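Local coordinates for protein cyanuric acid amidohydrolase (Azorhizobium caulinodans, PDB 4NQ3) that hydrolyses cyanuric acid, opening its s-triazine ring to give carboxybiuret, which decarboxylates spontaneously to biuret, at residues F38-G43 with G80-G85; G84-H89 with I330-G335. All coordinates share one frame; numbering follows the deposited sequence.

Contact 1: F38-G43 with G80-G85; sequences FGKTEG and GGTEGG. With BR8 (barbituric acid), chain C.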
loop_
_atom_site.group_PDB
_atom_site.type_symbol
_atom_site.label_atom_id
_atom_site.label_comp_id
_atom_site.label_asym_id
_atom_site.label_seq_id
_atom_site.Cartn_x
_atom_site.Cartn_y
_atom_site.Cartn_z
ATOM N N PHE A 38 8.627 -26.140 0.449
ATOM C CA PHE A 38 8.660 -24.724 0.828
ATOM C C PHE A 38 8.261 -23.898 -0.367
ATOM O O PHE A 38 8.495 -24.300 -1.500
ATOM C CB PHE A 38 10.046 -24.263 1.279
ATOM C CG PHE A 38 10.545 -24.903 2.550
ATOM C CD1 PHE A 38 9.814 -25.874 3.204
ATOM C CD2 PHE A 38 11.767 -24.516 3.087
ATOM C CE1 PHE A 38 10.298 -26.451 4.364
ATOM C CE2 PHE A 38 12.245 -25.087 4.236
ATOM C CZ PHE A 38 11.510 -26.057 4.874
ATOM N N GLY A 39 7.707 -22.716 -0.138
ATOM C CA GLY A 39 7.377 -21.869 -1.261
ATOM C C GLY A 39 7.532 -20.413 -0.913
ATOM O O GLY A 39 7.320 -20.037 0.233
ATOM N N LYS A 40 7.903 -19.600 -1.898
ATOM C CA LYS A 40 7.745 -18.155 -1.817
ATOM C C LYS A 40 6.620 -17.819 -2.772
ATOM O O LYS A 40 6.712 -18.129 -3.952
ATOM C CB LYS A 40 9.025 -17.429 -2.202
ATOM C CG LYS A 40 10.128 -17.590 -1.196
ATOM C CD LYS A 40 9.644 -17.141 0.170
ATOM C CE LYS A 40 9.240 -15.657 0.174
ATOM N NZ LYS A 40 8.611 -15.290 1.478
ATOM N N THR A 41 5.530 -17.248 -2.270
ATOM C CA THR A 41 4.401 -16.916 -3.144
ATOM C C THR A 41 4.195 -15.396 -3.214
ATOM O O THR A 41 4.574 -14.683 -2.298
ATOM C CB THR A 41 3.129 -17.642 -2.676
ATOM O OG1 THR A 41 2.795 -17.227 -1.344
ATOM C CG2 THR A 41 3.384 -19.132 -2.650
ATOM N N GLU A 42 3.579 -14.920 -4.294
ATOM C CA GLU A 42 3.503 -13.481 -4.628
ATOM C C GLU A 42 2.638 -12.598 -3.742
ATOM O O GLU A 42 2.465 -11.425 -4.063
ATOM C CB GLU A 42 2.961 -13.299 -6.049
ATOM C CG GLU A 42 3.876 -13.762 -7.128
ATOM C CD GLU A 42 3.138 -14.457 -8.261
ATOM O OE1 GLU A 42 2.930 -13.817 -9.343
ATOM O OE2 GLU A 42 2.794 -15.656 -8.061
ATOM N N GLY A 43 2.077 -13.148 -2.666
ATOM C CA GLY A 43 1.236 -12.386 -1.749
ATOM C C GLY A 43 1.999 -11.294 -1.010
ATOM O O GLY A 43 3.167 -11.032 -1.320
ATOM N N GLY A 80 4.702 -16.179 2.039
ATOM C CA GLY A 80 4.355 -15.118 1.109
ATOM C C GLY A 80 5.339 -13.971 1.180
ATOM O O GLY A 80 6.187 -13.903 2.080
ATOM N N GLY A 81 5.235 -13.062 0.222
ATOM C CA GLY A 81 6.066 -11.869 0.226
ATOM C C GLY A 81 7.308 -12.028 -0.633
ATOM O O GLY A 81 8.319 -12.562 -0.161
ATOM N N THR A 82 7.238 -11.579 -1.889
ATOM C CA THR A 82 8.394 -11.644 -2.769
ATOM C C THR A 82 8.698 -10.242 -3.300
ATOM O O THR A 82 8.550 -9.961 -4.491
ATOM C CB THR A 82 8.167 -12.623 -3.941
ATOM O OG1 THR A 82 7.182 -12.096 -4.834
ATOM C CG2 THR A 82 7.691 -13.979 -3.433
ATOM N N GLU A 83 9.178 -9.381 -2.410
ATOM C CA GLU A 83 9.398 -7.978 -2.730
ATOM C C GLU A 83 10.718 -7.814 -3.449
ATOM O O GLU A 83 11.491 -8.767 -3.572
ATOM C CB GLU A 83 9.370 -7.123 -1.461
ATOM C CG GLU A 83 7.993 -7.076 -0.771
ATOM C CD GLU A 83 7.688 -8.327 0.083
ATOM O OE1 GLU A 83 8.560 -9.226 0.187
ATOM O OE2 GLU A 83 6.580 -8.402 0.673
ATOM N N GLY A 84 10.985 -6.603 -3.923
ATOM C CA GLY A 84 12.210 -6.384 -4.654
ATOM C C GLY A 84 12.240 -7.313 -5.848
ATOM O O GLY A 84 11.238 -7.483 -6.541
ATOM N N GLY A 85 13.392 -7.915 -6.105
ATOM C CA GLY A 85 13.514 -8.763 -7.272
ATOM C C GLY A 85 13.326 -10.224 -6.934
ATOM O O GLY A 85 13.467 -11.080 -7.798
HETATM N N1 BR8 C . 4.487 -15.130 6.675
HETATM C C2 BR8 C . 4.669 -15.044 5.338
HETATM O O2 BR8 C . 3.748 -15.365 4.612
HETATM N N3 BR8 C . 5.854 -14.595 4.826
HETATM C C4 BR8 C . 6.929 -14.202 5.664
HETATM O O4 BR8 C . 7.975 -13.798 5.167
HETATM C C5 BR8 C . 6.867 -14.291 7.190
HETATM C C6 BR8 C . 5.485 -14.794 7.585
HETATM O O8 BR8 C . 5.215 -14.910 8.759
#

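Contact 2: G84-H89 with I330-G335; sequences GGMSPH and IYVSGG. With BR8 (barbituric acid), chain C.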
loop_
_atom_site.group_PDB
_atom_site.type_symbol
_atom_site.label_atom_id
_atom_site.label_comp_id
_atom_site.label_asym_id
_atom_site.label_seq_id
_atom_site.Cartn_x
_atom_site.Cartn_y
_atom_site.Cartn_z
ATOM N N GLY A 84 10.985 -6.603 -3.923
ATOM C CA GLY A 84 12.210 -6.384 -4.654
ATOM C C GLY A 84 12.240 -7.313 -5.848
ATOM O O GLY A 84 11.238 -7.483 -6.541
ATOM N N GLY A 85 13.392 -7.915 -6.105
ATOM C CA GLY A 85 13.514 -8.763 -7.272
ATOM C C GLY A 85 13.326 -10.224 -6.934
ATOM O O GLY A 85 13.467 -11.080 -7.798
HETATM N N MSE A 86 13.014 -10.510 -5.675
HETATM C CA MSE A 86 12.928 -11.891 -5.204
HETATM C C MSE A 86 11.966 -12.682 -6.071
HETATM O O MSE A 86 10.881 -12.203 -6.372
HETATM C CB MSE A 86 12.493 -11.941 -3.747
HETATM C CG MSE A 86 12.627 -13.311 -3.141
HETATM SE SE MSE A 86 12.245 -13.216 -1.256
HETATM C CE MSE A 86 12.022 -11.266 -1.120
ATOM N N SER A 87 12.376 -13.887 -6.470
ATOM C CA SER A 87 11.674 -14.673 -7.488
ATOM C C SER A 87 10.832 -15.833 -6.921
ATOM O O SER A 87 11.354 -16.748 -6.284
ATOM C CB SER A 87 12.708 -15.208 -8.476
ATOM O OG SER A 87 12.128 -16.045 -9.444
ATOM N N PRO A 88 9.518 -15.811 -7.179
ATOM C CA PRO A 88 8.620 -16.854 -6.672
ATOM C C PRO A 88 8.987 -18.262 -7.123
ATOM O O PRO A 88 9.181 -18.505 -8.322
ATOM C CB PRO A 88 7.260 -16.444 -7.241
ATOM C CG PRO A 88 7.385 -14.980 -7.465
ATOM C CD PRO A 88 8.788 -14.751 -7.885
ATOM N N HIS A 89 9.049 -19.181 -6.163
ATOM C CA HIS A 89 9.426 -20.574 -6.433
ATOM C C HIS A 89 9.001 -21.561 -5.350
ATOM O O HIS A 89 8.611 -21.163 -4.251
ATOM C CB HIS A 89 10.930 -20.667 -6.605
ATOM C CG HIS A 89 11.680 -20.309 -5.368
ATOM N ND1 HIS A 89 11.855 -19.003 -4.968
ATOM C CD2 HIS A 89 12.280 -21.077 -4.431
ATOM C CE1 HIS A 89 12.546 -18.977 -3.840
ATOM N NE2 HIS A 89 12.819 -20.224 -3.495
ATOM N N ILE A 330 15.797 -17.013 -4.200
ATOM C CA ILE A 330 16.140 -17.323 -2.808
ATOM C C ILE A 330 14.937 -17.221 -1.858
ATOM O O ILE A 330 14.019 -16.430 -2.077
ATOM C CB ILE A 330 17.272 -16.402 -2.308
ATOM C CG1 ILE A 330 16.850 -14.955 -2.397
ATOM C CG2 ILE A 330 18.487 -16.497 -3.199
ATOM C CD1 ILE A 330 18.040 -14.061 -2.347
ATOM N N TYR A 331 14.966 -18.003 -0.785
ATOM C CA TYR A 331 13.868 -18.043 0.178
ATOM C C TYR A 331 14.182 -17.090 1.327
ATOM O O TYR A 331 15.027 -17.368 2.159
ATOM C CB TYR A 331 13.636 -19.490 0.675
ATOM C CG TYR A 331 12.581 -19.624 1.767
ATOM C CD1 TYR A 331 12.868 -19.268 3.074
ATOM C CD2 TYR A 331 11.306 -20.115 1.498
ATOM C CE1 TYR A 331 11.933 -19.375 4.079
ATOM C CE2 TYR A 331 10.353 -20.230 2.511
ATOM C CZ TYR A 331 10.682 -19.851 3.804
ATOM O OH TYR A 331 9.783 -19.933 4.855
ATOM N N VAL A 332 13.542 -15.931 1.328
ATOM C CA VAL A 332 13.700 -14.946 2.396
ATOM C C VAL A 332 12.376 -14.676 3.077
ATOM O O VAL A 332 11.395 -14.359 2.433
ATOM C CB VAL A 332 14.232 -13.622 1.868
ATOM C CG1 VAL A 332 14.388 -12.629 3.006
ATOM C CG2 VAL A 332 15.539 -13.845 1.147
ATOM N N SER A 333 12.380 -14.736 4.392
ATOM C CA SER A 333 11.169 -14.709 5.195
ATOM C C SER A 333 11.281 -13.592 6.248
ATOM O O SER A 333 12.333 -13.429 6.857
ATOM C CB SER A 333 10.972 -16.072 5.849
ATOM O OG SER A 333 9.970 -16.010 6.831
ATOM N N GLY A 334 10.224 -12.812 6.446
ATOM C CA GLY A 334 10.313 -11.624 7.293
ATOM C C GLY A 334 9.887 -11.863 8.728
ATOM O O GLY A 334 9.106 -12.759 8.995
ATOM N N GLY A 335 10.398 -11.059 9.652
ATOM C CA GLY A 335 10.009 -11.135 11.051
ATOM C C GLY A 335 10.825 -12.166 11.806
ATOM O O GLY A 335 10.565 -13.369 11.727
HETATM N N1 BR8 C . 4.487 -15.130 6.675
HETATM C C2 BR8 C . 4.669 -15.044 5.338
HETATM O O2 BR8 C . 3.748 -15.365 4.612
HETATM N N3 BR8 C . 5.854 -14.595 4.826
HETATM C C4 BR8 C . 6.929 -14.202 5.664
HETATM O O4 BR8 C . 7.975 -13.798 5.167
HETATM C C5 BR8 C . 6.867 -14.291 7.190
HETATM C C6 BR8 C . 5.485 -14.794 7.585
HETATM O O8 BR8 C . 5.215 -14.910 8.759
#

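Contact 1: F38-G43 with G80-G85
This contact forms part of the barbituric acid site. It joins the end of strand 34-41 to the end of strand 75-80 and the loop after it, in the predicted repeat unit A. T41 and G80 form a parallel bridge, with CA atoms 4.6 Å apart. T41 O receives a weak hydrogen bond from G81 N at 3.1 Å.

K40 and T82 carry the side-chain contact. The K40 chain bends at chi2 (-56°) and chi3 (-61°), which curls the amine back onto the G80 and G81 carbonyls. K40 NZ donates to G80 O at 2.9 Å, coming from above the carbonyl plane, not along a lone pair. A second, weak bond runs from K40 NZ to G81 O at 3.2 Å. G80 O also accepts from N3 of the ligand at 2.9 Å, so two donors grip it. G80 N donates to ligand O2 at 2.9 Å. G81 adopts backbone angles at which a side chain would collide with G80 O, so glycine is needed. T82 CG2 lies 3.4 Å from T41 O and packs against K40 CB.

K40 NZ is hydrogen-bonded to S79 OG, consistent with one of the three potential Ser-Lys dyads. T41 OG1 is hydrogen-bonded to S51 OG, and E42 forms a salt bridge with R298 of the second subunit. The T41 side chain packs on helix 51-67, and K40 on H89 of strand 89-97.

Contact 2: G84-H89 with I330-G335
H89, at the start of strand 89-97, reaches across to I330 and Y331. Its CB points toward that segment. CG sits between the backbone N and the carbonyl carbon (chi1 64°). This folds the ring back, and H89 ND1 donates to S87 O at 2.7 Å, nearly straight (165°) and in the ring plane. H89 CE1 meets I330 O at 3.4 Å, the oxygen lying in plane at the ring edge. H89 NE2 comes 4.3 Å from Y331 CB. An alanine here would remove the ring, and would probably lose the bond that holds S87 O and the edge contact with I330 O.

M86 is a selenomethionine. M86 CG rests 3.6 Å from I330 O. The M86 and V332 side chains cross obliquely in an apolar contact, with M86 SE 3.7 Å from V332 CB. Further along the strand, G334 N donates to O4 of barbituric acid at 2.8 Å, so this same segment lines the substrate pocket. S333 OG is hydrogen-bonded to K285 NZ.

I330 turns away from the 84-89 loop and packs on helix 309-325, which M86 also touches through A318. Strand 331-334 is paired with strand 281-286, and Y331 lies against strand 75-80.

Contacts 1 and 2 have centres 5 Å apart and share G84 and G85. Along the chain, 38-43 comes first, then the continuous run 80-89, and 330-335 follows far later. Contact 1 stays within the predicted repeat unit A, whereas contact 2 joins the predicted units A and C. K40 ties them together: its backbone N probably bonds H89 O, both in the sheet of unit A, and K40 NZ is hydrogen-bonded to V332 O in unit C. E42 also packs on P88. Both contacts supply backbone groups to the same barbituric acid and touch the second subunit. The substrate pocket is thus built across repeat units, in keeping with the threefold symmetry of the monomer.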